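Local coordinates for protein N-methyltransferase (Streptoalloteichus sp. ATCC 53650, PDB 5BSZ) that probably transfers a methyl group from S-adenosylmethionine to the nitrogen of a nucleotide-linked aminosugar on the route to kedarcidin, at residues 50-55 and 102-107; 70-75 and 90-95; 147-152 and 208-213. All coordinates share one frame; numbering follows the deposited sequence.

Contact 1. Residues 50-55 and 102-107; sequences SLLDVA and FDLGRV. With SAH (S-adenosyl-L-homocysteine), chain B.
Leu52 and Phe102 meet tip to tip where strand 50-54 lies against the loop 102-107, which runs in the reverse direction without a backbone hydrogen bond to it. Leu52 divides its two methyls: CD2 stands 3.9 Å from CE2 of the Phe102 ring, while CD1 reaches CD1 of Leu104 at 3.8 Å. Val54 adds its CG2, the branch anti to its own carbonyl carbon, which approaches CZ of Phe102 obliquely at 4.0 Å. Leu52, Val54 and Phe102 are buried, Leu104 lies nearer the surface, and His137 stacks on the phenylalanine ring. The other end is looser and wetter. There NH2 of Arg106 comes 3.7 Å from CB of Ser50. Ser50 OG accepts a hydrogen bond from the backbone N of Asp109, and a water 2.9 Å from this OG takes a weak, longer bond from Arg106 NH2. The guanidinium grips Val107 O side-on through NE and NH2, and a salt bridge to Asp71 gives it a second partner. Beyond Val54, Ala55 O accepts a 2.8 Å hydrogen bond from the amino N of S-adenosyl-L-homocysteine. Strand 50-54 is an inner strand of the Rossmann-like sheet, between strands 71-76 and 110-113, with helix 60-65 touching Leu51 and Asp53.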
loop_
_atom_site.group_PDB
_atom_site.type_symbol
_atom_site.label_atom_id
_atom_site.label_comp_id
_atom_site.label_asym_id
_atom_site.label_seq_id
_atom_site.Cartn_x
_atom_site.Cartn_y
_atom_site.Cartn_z
ATOM N N SER A 50 -27.091 35.865 15.209
ATOM C CA SER A 50 -26.677 34.555 15.644
ATOM C C SER A 50 -26.720 33.570 14.470
ATOM O O SER A 50 -27.605 33.639 13.620
ATOM C CB SER A 50 -27.550 34.020 16.774
ATOM O OG SER A 50 -28.875 33.829 16.379
ATOM N N LEU A 51 -25.737 32.675 14.470
ATOM C CA LEU A 51 -25.543 31.743 13.325
ATOM C C LEU A 51 -24.940 30.428 13.801
ATOM O O LEU A 51 -23.975 30.399 14.599
ATOM C CB LEU A 51 -24.637 32.377 12.273
ATOM C CG LEU A 51 -24.388 31.500 11.020
ATOM C CD1 LEU A 51 -24.361 32.345 9.771
ATOM C CD2 LEU A 51 -23.107 30.717 11.139
ATOM N N LEU A 52 -25.508 29.333 13.299
ATOM C CA LEU A 52 -24.921 28.010 13.444
ATOM C C LEU A 52 -24.431 27.408 12.109
ATOM O O LEU A 52 -25.174 27.399 11.140
ATOM C CB LEU A 52 -25.963 27.096 14.053
ATOM C CG LEU A 52 -25.600 25.609 14.065
ATOM C CD1 LEU A 52 -24.556 25.303 15.121
ATOM C CD2 LEU A 52 -26.745 24.654 14.223
ATOM N N ASP A 53 -23.155 27.024 12.053
ATOM C CA ASP A 53 -22.552 26.369 10.880
ATOM C C ASP A 53 -22.392 24.869 11.151
ATOM O O ASP A 53 -21.636 24.415 12.032
ATOM C CB ASP A 53 -21.239 27.043 10.488
ATOM C CG ASP A 53 -20.612 26.476 9.197
ATOM O OD1 ASP A 53 -21.387 25.945 8.362
ATOM O OD2 ASP A 53 -19.363 26.584 9.049
ATOM N N VAL A 54 -23.154 24.089 10.388
ATOM C CA VAL A 54 -23.288 22.642 10.550
ATOM C C VAL A 54 -22.320 21.916 9.599
ATOM O O VAL A 54 -22.326 22.166 8.400
ATOM C CB VAL A 54 -24.727 22.182 10.280
ATOM C CG1 VAL A 54 -24.849 20.679 10.400
ATOM C CG2 VAL A 54 -25.687 22.897 11.227
ATOM N N ALA A 55 -21.497 21.036 10.184
ATOM C CA ALA A 55 -20.324 20.413 9.542
ATOM C C ALA A 55 -19.293 21.441 9.166
ATOM O O ALA A 55 -18.861 21.498 8.024
ATOM C CB ALA A 55 -20.706 19.517 8.357
ATOM N N PHE A 102 -29.362 16.148 15.582
ATOM C CA PHE A 102 -28.695 16.845 16.679
ATOM C C PHE A 102 -29.748 17.835 17.258
ATOM O O PHE A 102 -30.758 18.164 16.615
ATOM C CB PHE A 102 -27.416 17.579 16.215
ATOM C CG PHE A 102 -27.666 18.743 15.297
ATOM C CD1 PHE A 102 -27.770 18.576 13.924
ATOM C CD2 PHE A 102 -27.792 20.035 15.809
ATOM C CE1 PHE A 102 -28.058 19.641 13.086
ATOM C CE2 PHE A 102 -28.068 21.099 14.980
ATOM C CZ PHE A 102 -28.192 20.914 13.609
ATOM N N ASP A 103 -29.488 18.305 18.464
ATOM C CA ASP A 103 -30.382 19.264 19.148
ATOM C C ASP A 103 -29.520 19.952 20.191
ATOM O O ASP A 103 -28.952 19.327 21.067
ATOM C CB ASP A 103 -31.546 18.509 19.788
ATOM C CG ASP A 103 -32.662 18.266 18.801
ATOM O OD1 ASP A 103 -33.286 19.267 18.374
ATOM O OD2 ASP A 103 -32.891 17.087 18.422
ATOM N N LEU A 104 -29.401 21.251 20.038
ATOM C CA LEU A 104 -28.522 22.071 20.830
ATOM C C LEU A 104 -29.361 22.815 21.911
ATOM O O LEU A 104 -28.777 23.515 22.684
ATOM C CB LEU A 104 -27.907 23.125 19.911
ATOM C CG LEU A 104 -27.070 22.571 18.758
ATOM C CD1 LEU A 104 -26.311 23.700 18.092
ATOM C CD2 LEU A 104 -26.058 21.533 19.226
ATOM N N GLY A 105 -30.692 22.728 21.901
ATOM C CA GLY A 105 -31.521 23.375 22.926
ATOM C C GLY A 105 -31.624 24.883 22.782
ATOM O O GLY A 105 -31.889 25.546 23.754
ATOM N N ARG A 106 -31.358 25.435 21.591
ATOM C CA ARG A 106 -31.523 26.855 21.272
ATOM C C ARG A 106 -31.747 27.001 19.787
ATOM O O ARG A 106 -31.535 26.047 18.993
ATOM C CB ARG A 106 -30.295 27.697 21.665
ATOM C CG ARG A 106 -29.038 27.297 20.840
ATOM C CD ARG A 106 -27.979 28.391 20.935
ATOM N NE ARG A 106 -28.424 29.625 20.320
ATOM C CZ ARG A 106 -27.709 30.727 20.288
ATOM N NH1 ARG A 106 -26.558 30.785 20.938
ATOM N NH2 ARG A 106 -28.234 31.798 19.707
ATOM N N VAL A 107 -32.156 28.207 19.412
ATOM C CA VAL A 107 -32.252 28.628 18.044
ATOM C C VAL A 107 -31.251 29.729 17.742
ATOM O O VAL A 107 -30.599 30.284 18.635
ATOM C CB VAL A 107 -33.700 29.001 17.661
ATOM C CG1 VAL A 107 -34.606 27.795 17.932
ATOM C CG2 VAL A 107 -34.176 30.237 18.430
HETATM N N SAH B . -18.364 23.109 5.776
HETATM C CA SAH B . -16.876 22.856 5.851
HETATM C CB SAH B . -16.486 21.364 5.932
HETATM C CG SAH B . -15.932 20.617 4.743
HETATM S SD SAH B . -15.481 18.928 4.945
HETATM C C SAH B . -16.292 23.665 4.732
HETATM O O SAH B . -16.952 24.212 3.858
HETATM O OXT SAH B . -15.126 23.922 4.767
HETATM C "C5'" SAH B . -16.955 18.081 5.448
HETATM C "C4'" SAH B . -17.030 18.044 6.987
HETATM O "O4'" SAH B . -18.254 17.419 7.417
HETATM C "C3'" SAH B . -15.930 17.198 7.621
HETATM O "O3'" SAH B . -15.225 18.035 8.532
HETATM C "C2'" SAH B . -16.598 16.073 8.397
HETATM O "O2'" SAH B . -15.938 15.792 9.657
HETATM C "C1'" SAH B . -17.997 16.609 8.554
HETATM N N9 SAH B . -19.053 15.586 8.675
HETATM C C8 SAH B . -19.172 14.421 7.971
HETATM N N7 SAH B . -20.260 13.733 8.383
HETATM C C5 SAH B . -20.813 14.459 9.389
HETATM C C6 SAH B . -21.970 14.286 10.265
HETATM N N6 SAH B . -22.694 13.168 10.071
HETATM N N1 SAH B . -22.229 15.273 11.153
HETATM C C2 SAH B . -21.445 16.344 11.307
HETATM N N3 SAH B . -20.365 16.586 10.543
HETATM C C4 SAH B . -20.022 15.691 9.587
HETATM O O HOH W 1 -30.656 33.871 18.642
#

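Contact 2. Residues 70-75 and 90-95; sequences PDAAGV and TATPVH
Gly74 and its neighbours on strand 71-76 pair in parallel with the chain entering strand 94-96, and two backbone hydrogen bonds hold the pair. Gly74 N donates to Pro93 O at 2.9 Å, and Gly74 O takes the N-H of His95, also at 2.9 Å and almost straight (176°). The glycine therefore uses both its polar atoms on this one neighbour, and its CA lies 4.3 Å from that of Val94. CA-H...O contacts supplement the ladder, among them Val75 CA to His95 O.

Side chains flank the pairing. In His95, chi1 (-56°) sets CG beside the backbone N, and the turn of the ring, chi2 -84°, brings CD2 to 3.4 Å from Gly74 O, which lies at the ring's edge near its plane. At the start of the pairing, CG2 of Thr92 sits only 3.1 Å from Ala72 O, a close approach, and 3.8 Å from Ala72 CB; CG of Pro93 comes up to Ala73 CB.

Further out, a water takes the N-H of Ala72 at 3.0 Å, can donate to Pro70 O and meets Thr92 OG1, so it spans the gap where direct pairing has not yet begun. Val94 is fixed from helix 79-88: Glu86 takes its N-H, and Arg82 donates to its O. On the far side Ala73 and Val75 bond to strand 50-54.

Strand 71-76, helix 79-88 and strand 94-96 form a beta-alpha-beta unit. The chemistry of the contact implies a join carried by the backbone, with water and charged helix side chains satisfying peptide groups at the edge of the sheet within this chain.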
loop_
_atom_site.group_PDB
_atom_site.type_symbol
_atom_site.label_atom_id
_atom_site.label_comp_id
_atom_site.label_asym_id
_atom_site.label_seq_id
_atom_site.Cartn_x
_atom_site.Cartn_y
_atom_site.Cartn_z
ATOM N N PRO A 70 -22.024 37.692 15.814
ATOM C CA PRO A 70 -21.137 37.477 16.970
ATOM C C PRO A 70 -21.619 36.362 17.911
ATOM O O PRO A 70 -20.821 35.855 18.670
ATOM C CB PRO A 70 -21.114 38.864 17.652
ATOM C CG PRO A 70 -22.396 39.546 17.222
ATOM C CD PRO A 70 -22.523 39.082 15.774
ATOM N N ASP A 71 -22.873 35.940 17.858
ATOM C CA ASP A 71 -23.355 34.844 18.741
ATOM C C ASP A 71 -23.439 33.592 17.818
ATOM O O ASP A 71 -24.465 33.310 17.194
ATOM C CB ASP A 71 -24.696 35.253 19.360
ATOM C CG ASP A 71 -25.448 34.135 20.065
ATOM O OD1 ASP A 71 -24.828 33.154 20.522
ATOM O OD2 ASP A 71 -26.710 34.223 20.157
ATOM N N ALA A 72 -22.332 32.857 17.748
ATOM C CA ALA A 72 -22.178 31.804 16.722
ATOM C C ALA A 72 -21.853 30.464 17.361
ATOM O O ALA A 72 -21.375 30.393 18.522
ATOM C CB ALA A 72 -21.069 32.191 15.748
ATOM N N ALA A 73 -22.058 29.399 16.582
ATOM C CA ALA A 73 -21.672 28.057 17.007
ATOM C C ALA A 73 -21.391 27.182 15.800
ATOM O O ALA A 73 -21.802 27.501 14.669
ATOM C CB ALA A 73 -22.732 27.372 17.864
ATOM N N GLY A 74 -20.708 26.078 16.080
ATOM C CA GLY A 74 -20.496 25.044 15.045
ATOM C C GLY A 74 -20.977 23.680 15.477
ATOM O O GLY A 74 -21.118 23.410 16.684
ATOM N N VAL A 75 -21.188 22.791 14.500
ATOM C CA VAL A 75 -21.443 21.381 14.755
ATOM C C VAL A 75 -20.453 20.635 13.872
ATOM O O VAL A 75 -20.298 20.992 12.678
ATOM C CB VAL A 75 -22.881 20.992 14.385
ATOM C CG1 VAL A 75 -23.027 19.509 14.116
ATOM C CG2 VAL A 75 -23.839 21.406 15.499
ATOM N N THR A 90 -12.959 32.298 19.119
ATOM C CA THR A 90 -13.004 32.831 20.495
ATOM C C THR A 90 -14.408 32.730 21.043
ATOM O O THR A 90 -15.334 33.286 20.466
ATOM C CB THR A 90 -12.555 34.317 20.521
ATOM O OG1 THR A 90 -11.177 34.373 20.139
ATOM C CG2 THR A 90 -12.705 34.953 21.928
ATOM N N ALA A 91 -14.605 31.975 22.118
ATOM C CA ALA A 91 -15.922 31.945 22.774
ATOM C C ALA A 91 -17.031 31.529 21.819
ATOM O O ALA A 91 -18.176 31.942 21.980
ATOM C CB ALA A 91 -16.285 33.298 23.368
ATOM N N THR A 92 -16.686 30.703 20.838
ATOM C CA THR A 92 -17.663 30.105 19.936
ATOM C C THR A 92 -17.609 28.599 20.155
ATOM O O THR A 92 -16.602 27.960 19.834
ATOM C CB THR A 92 -17.340 30.468 18.478
ATOM O OG1 THR A 92 -17.205 31.884 18.373
ATOM C CG2 THR A 92 -18.433 30.029 17.503
ATOM N N PRO A 93 -18.694 28.030 20.710
ATOM C CA PRO A 93 -18.655 26.620 20.964
ATOM C C PRO A 93 -18.766 25.870 19.626
ATOM O O PRO A 93 -19.513 26.305 18.745
ATOM C CB PRO A 93 -19.878 26.383 21.815
ATOM C CG PRO A 93 -20.830 27.484 21.462
ATOM C CD PRO A 93 -19.961 28.656 21.139
ATOM N N VAL A 94 -18.029 24.773 19.533
ATOM C CA VAL A 94 -18.181 23.774 18.483
ATOM C C VAL A 94 -18.541 22.471 19.135
ATOM O O VAL A 94 -17.780 21.898 19.935
ATOM C CB VAL A 94 -16.899 23.678 17.661
ATOM C CG1 VAL A 94 -17.155 22.833 16.416
ATOM C CG2 VAL A 94 -16.464 25.068 17.212
ATOM N N HIS A 95 -19.733 22.010 18.800
ATOM C CA HIS A 95 -20.309 20.843 19.435
ATOM C C HIS A 95 -20.009 19.585 18.589
ATOM O O HIS A 95 -20.106 19.618 17.360
ATOM C CB HIS A 95 -21.825 21.008 19.459
ATOM C CG HIS A 95 -22.294 22.252 20.134
ATOM N ND1 HIS A 95 -22.463 22.327 21.504
ATOM C CD2 HIS A 95 -22.717 23.442 19.634
ATOM C CE1 HIS A 95 -22.938 23.521 21.821
ATOM N NE2 HIS A 95 -23.079 24.224 20.707
HETATM O O HOH W 2 -19.785 33.286 19.225
#

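Contact 3. Residues 147-152 and 208-213; sequences DPWWSP and LTLFPA. With THM (thymidine), chain G.
The thymidine pocket is bordered here by the loop 147-152, which packs on the end of strand 198-209 and the turn after it. Trp150 is one of the pocket's residues: its ring stacks face to face against the thymine base, whose N3 sits over the ring centre, and CZ2 comes within 3.3 Å of thymidine C5. Arg238 makes a cation-pi contact with the same indole.

Trp149, just before it in the chain, is clasped between neighbours. Leu208 CD1 lies over one face in a CH-pi contact, 3.8 Å from the centroid of the five-membered ring and 16° off its normal. Trp150 CD1 lies over the opposite face, offset toward the rim. Thr209 O meets the indole edge in its plane, near CD1. Leu210 brings CD2 to 3.5 Å from Trp149 NE1 and 3.4 Å from Trp150 O. The indole N-H itself is bonded to Ser185 on strand 184-195.

Beyond the indoles polar bonds join the apolar packing. Ser151 OG donates to Phe211 O over 2.7 Å, the hydroxyl tilted 19° from the carbonyl plane. A water donates to Trp150 O and Thr209 O and accepts the N-H of Phe211, 2.9 Å away. CD of Pro152 packs on Leu210 CB at 3.8 Å as the two side chains slide past each other in opposite directions.

Pro212 then takes the N-cap position of helix 213-222. An aromatic platform against a flat base is a familiar form of nucleoside recognition, here built where the four-stranded antiparallel sheet meets the mixed sheet.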
loop_
_atom_site.group_PDB
_atom_site.type_symbol
_atom_site.label_atom_id
_atom_site.label_comp_id
_atom_site.label_asym_id
_atom_site.label_seq_id
_atom_site.Cartn_x
_atom_site.Cartn_y
_atom_site.Cartn_z
ATOM N N ASP A 147 -25.456 25.231 0.821
ATOM C CA ASP A 147 -24.565 25.212 -0.320
ATOM C C ASP A 147 -24.534 23.749 -0.789
ATOM O O ASP A 147 -23.842 22.913 -0.207
ATOM C CB ASP A 147 -23.160 25.686 0.082
ATOM C CG ASP A 147 -22.165 25.716 -1.096
ATOM O OD1 ASP A 147 -22.607 25.588 -2.275
ATOM O OD2 ASP A 147 -20.933 25.828 -0.825
ATOM N N PRO A 148 -25.372 23.418 -1.772
ATOM C CA PRO A 148 -25.591 22.041 -2.168
ATOM C C PRO A 148 -24.362 21.467 -2.852
ATOM O O PRO A 148 -23.485 22.213 -3.291
ATOM C CB PRO A 148 -26.769 22.148 -3.159
ATOM C CG PRO A 148 -26.492 23.430 -3.840
ATOM C CD PRO A 148 -25.980 24.344 -2.743
ATOM N N TRP A 149 -24.274 20.146 -2.880
ATOM C CA TRP A 149 -23.311 19.481 -3.781
ATOM C C TRP A 149 -23.970 19.467 -5.167
ATOM O O TRP A 149 -25.134 19.951 -5.322
ATOM C CB TRP A 149 -23.031 18.062 -3.255
ATOM C CG TRP A 149 -22.024 17.282 -4.069
ATOM C CD1 TRP A 149 -22.246 16.072 -4.662
ATOM C CD2 TRP A 149 -20.682 17.648 -4.426
ATOM N NE1 TRP A 149 -21.140 15.669 -5.339
ATOM C CE2 TRP A 149 -20.165 16.622 -5.224
ATOM C CE3 TRP A 149 -19.862 18.731 -4.136
ATOM C CZ2 TRP A 149 -18.870 16.653 -5.747
ATOM C CZ3 TRP A 149 -18.564 18.745 -4.639
ATOM C CH2 TRP A 149 -18.093 17.726 -5.468
ATOM N N TRP A 150 -23.204 18.998 -6.161
ATOM C CA TRP A 150 -23.680 18.833 -7.533
ATOM C C TRP A 150 -24.870 17.904 -7.666
ATOM O O TRP A 150 -25.133 17.073 -6.795
ATOM C CB TRP A 150 -22.536 18.487 -8.512
ATOM C CG TRP A 150 -21.403 19.470 -8.425
ATOM C CD1 TRP A 150 -20.201 19.308 -7.743
ATOM C CD2 TRP A 150 -21.368 20.797 -8.959
ATOM N NE1 TRP A 150 -19.418 20.461 -7.849
ATOM C CE2 TRP A 150 -20.110 21.376 -8.604
ATOM C CE3 TRP A 150 -22.267 21.562 -9.727
ATOM C CZ2 TRP A 150 -19.769 22.688 -8.969
ATOM C CZ3 TRP A 150 -21.899 22.851 -10.116
ATOM C CH2 TRP A 150 -20.670 23.395 -9.742
ATOM N N SER A 151 -25.637 18.118 -8.750
ATOM C CA SER A 151 -26.808 17.311 -9.087
ATOM C C SER A 151 -26.416 16.319 -10.177
ATOM O O SER A 151 -25.398 16.500 -10.834
ATOM C CB SER A 151 -27.879 18.279 -9.643
ATOM O OG SER A 151 -28.470 19.000 -8.548
ATOM N N PRO A 152 -27.269 15.331 -10.462
ATOM C CA PRO A 152 -26.908 14.451 -11.581
ATOM C C PRO A 152 -26.613 15.206 -12.855
ATOM O O PRO A 152 -25.660 14.820 -13.531
ATOM C CB PRO A 152 -28.144 13.566 -11.730
ATOM C CG PRO A 152 -28.628 13.458 -10.346
ATOM C CD PRO A 152 -28.435 14.810 -9.745
ATOM N N LEU A 208 -20.365 11.219 -2.137
ATOM C CA LEU A 208 -21.407 12.205 -1.929
ATOM C C LEU A 208 -22.579 11.920 -2.862
ATOM O O LEU A 208 -22.356 11.540 -4.032
ATOM C CB LEU A 208 -20.820 13.571 -2.265
ATOM C CG LEU A 208 -19.678 14.098 -1.364
ATOM C CD1 LEU A 208 -19.002 15.303 -1.953
ATOM C CD2 LEU A 208 -20.202 14.422 0.034
ATOM N N THR A 209 -23.803 12.086 -2.360
ATOM C CA THR A 209 -24.983 11.843 -3.190
ATOM C C THR A 209 -25.243 13.019 -4.147
ATOM O O THR A 209 -25.133 14.167 -3.753
ATOM C CB THR A 209 -26.198 11.632 -2.306
ATOM O OG1 THR A 209 -25.843 10.615 -1.410
ATOM C CG2 THR A 209 -27.437 11.234 -3.123
ATOM N N LEU A 210 -25.606 12.730 -5.397
ATOM C CA LEU A 210 -26.031 13.704 -6.348
ATOM C C LEU A 210 -27.551 13.865 -6.303
ATOM O O LEU A 210 -28.287 12.985 -6.794
ATOM C CB LEU A 210 -25.550 13.286 -7.751
ATOM C CG LEU A 210 -24.044 13.051 -7.909
ATOM C CD1 LEU A 210 -23.693 12.326 -9.219
ATOM C CD2 LEU A 210 -23.340 14.385 -7.805
ATOM N N PHE A 211 -28.028 14.894 -5.601
ATOM C CA PHE A 211 -29.478 15.115 -5.497
ATOM C C PHE A 211 -29.935 16.121 -6.517
ATOM O O PHE A 211 -29.289 17.161 -6.710
ATOM C CB PHE A 211 -29.901 15.653 -4.127
ATOM C CG PHE A 211 -29.643 14.740 -2.983
ATOM C CD1 PHE A 211 -28.617 14.991 -2.109
ATOM C CD2 PHE A 211 -30.489 13.674 -2.721
ATOM C CE1 PHE A 211 -28.402 14.151 -1.030
ATOM C CE2 PHE A 211 -30.298 12.853 -1.644
ATOM C CZ PHE A 211 -29.258 13.099 -0.760
ATOM N N PRO A 212 -31.046 15.826 -7.217
ATOM C CA PRO A 212 -31.543 16.890 -8.087
ATOM C C PRO A 212 -32.103 18.067 -7.285
ATOM O O PRO A 212 -32.498 17.908 -6.137
ATOM C CB PRO A 212 -32.682 16.196 -8.883
ATOM C CG PRO A 212 -32.992 14.912 -8.207
ATOM C CD PRO A 212 -31.789 14.561 -7.337
ATOM N N ALA A 213 -32.180 19.225 -7.906
ATOM C CA ALA A 213 -32.769 20.432 -7.306
ATOM C C ALA A 213 -34.047 20.156 -6.545
ATOM O O ALA A 213 -34.198 20.682 -5.441
ATOM C CB ALA A 213 -32.990 21.501 -8.394
HETATM O "O5'" THM G . -14.067 20.649 -7.012
HETATM C "C5'" THM G . -13.898 19.612 -8.001
HETATM C "C4'" THM G . -15.163 18.758 -8.138
HETATM O "O4'" THM G . -16.099 19.694 -8.678
HETATM C "C3'" THM G . -15.116 17.568 -9.138
HETATM O "O3'" THM G . -15.455 16.314 -8.509
HETATM C "C2'" THM G . -16.094 17.872 -10.290
HETATM C "C1'" THM G . -16.874 19.059 -9.698
HETATM N N1 THM G . -17.450 20.110 -10.553
HETATM C C2 THM G . -18.674 19.675 -11.096
HETATM O O2 THM G . -18.995 18.507 -10.829
HETATM N N3 THM G . -19.440 20.434 -11.875
HETATM C C4 THM G . -19.098 21.694 -12.141
HETATM O O4 THM G . -19.846 22.426 -12.870
HETATM C C5 THM G . -17.829 22.182 -11.563
HETATM C C5M THM G . -17.498 23.607 -11.922
HETATM C C6 THM G . -17.041 21.372 -10.752
HETATM O O HOH W 3 -26.205 16.791 -4.288
#

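Contacts 1 and 2 are neighbours, their centres 9 Å apart, and share one mixed sheet: strands 50-54 and 71-76 lie side by side, with 94-96 beyond. Along the chain contact 2 is nested inside the loop that contact 1 closes, and the salt bridge between Arg106 and Asp71 ties one to the other. Contact 3 follows in series, about 23 Å from contact 1 and 27 Å from contact 2, centre to centre, and joins the loop after strand 143-146 to the antiparallel sheet. Contact 1 reaches the cofactor product through Ala55, and the Val75 side chain of contact 2 lies about 5 Å from it. Thymidine, probably standing in for the substrate's nucleotide, binds at contact 3, consistent with the sugar lying between nucleotide and cofactor.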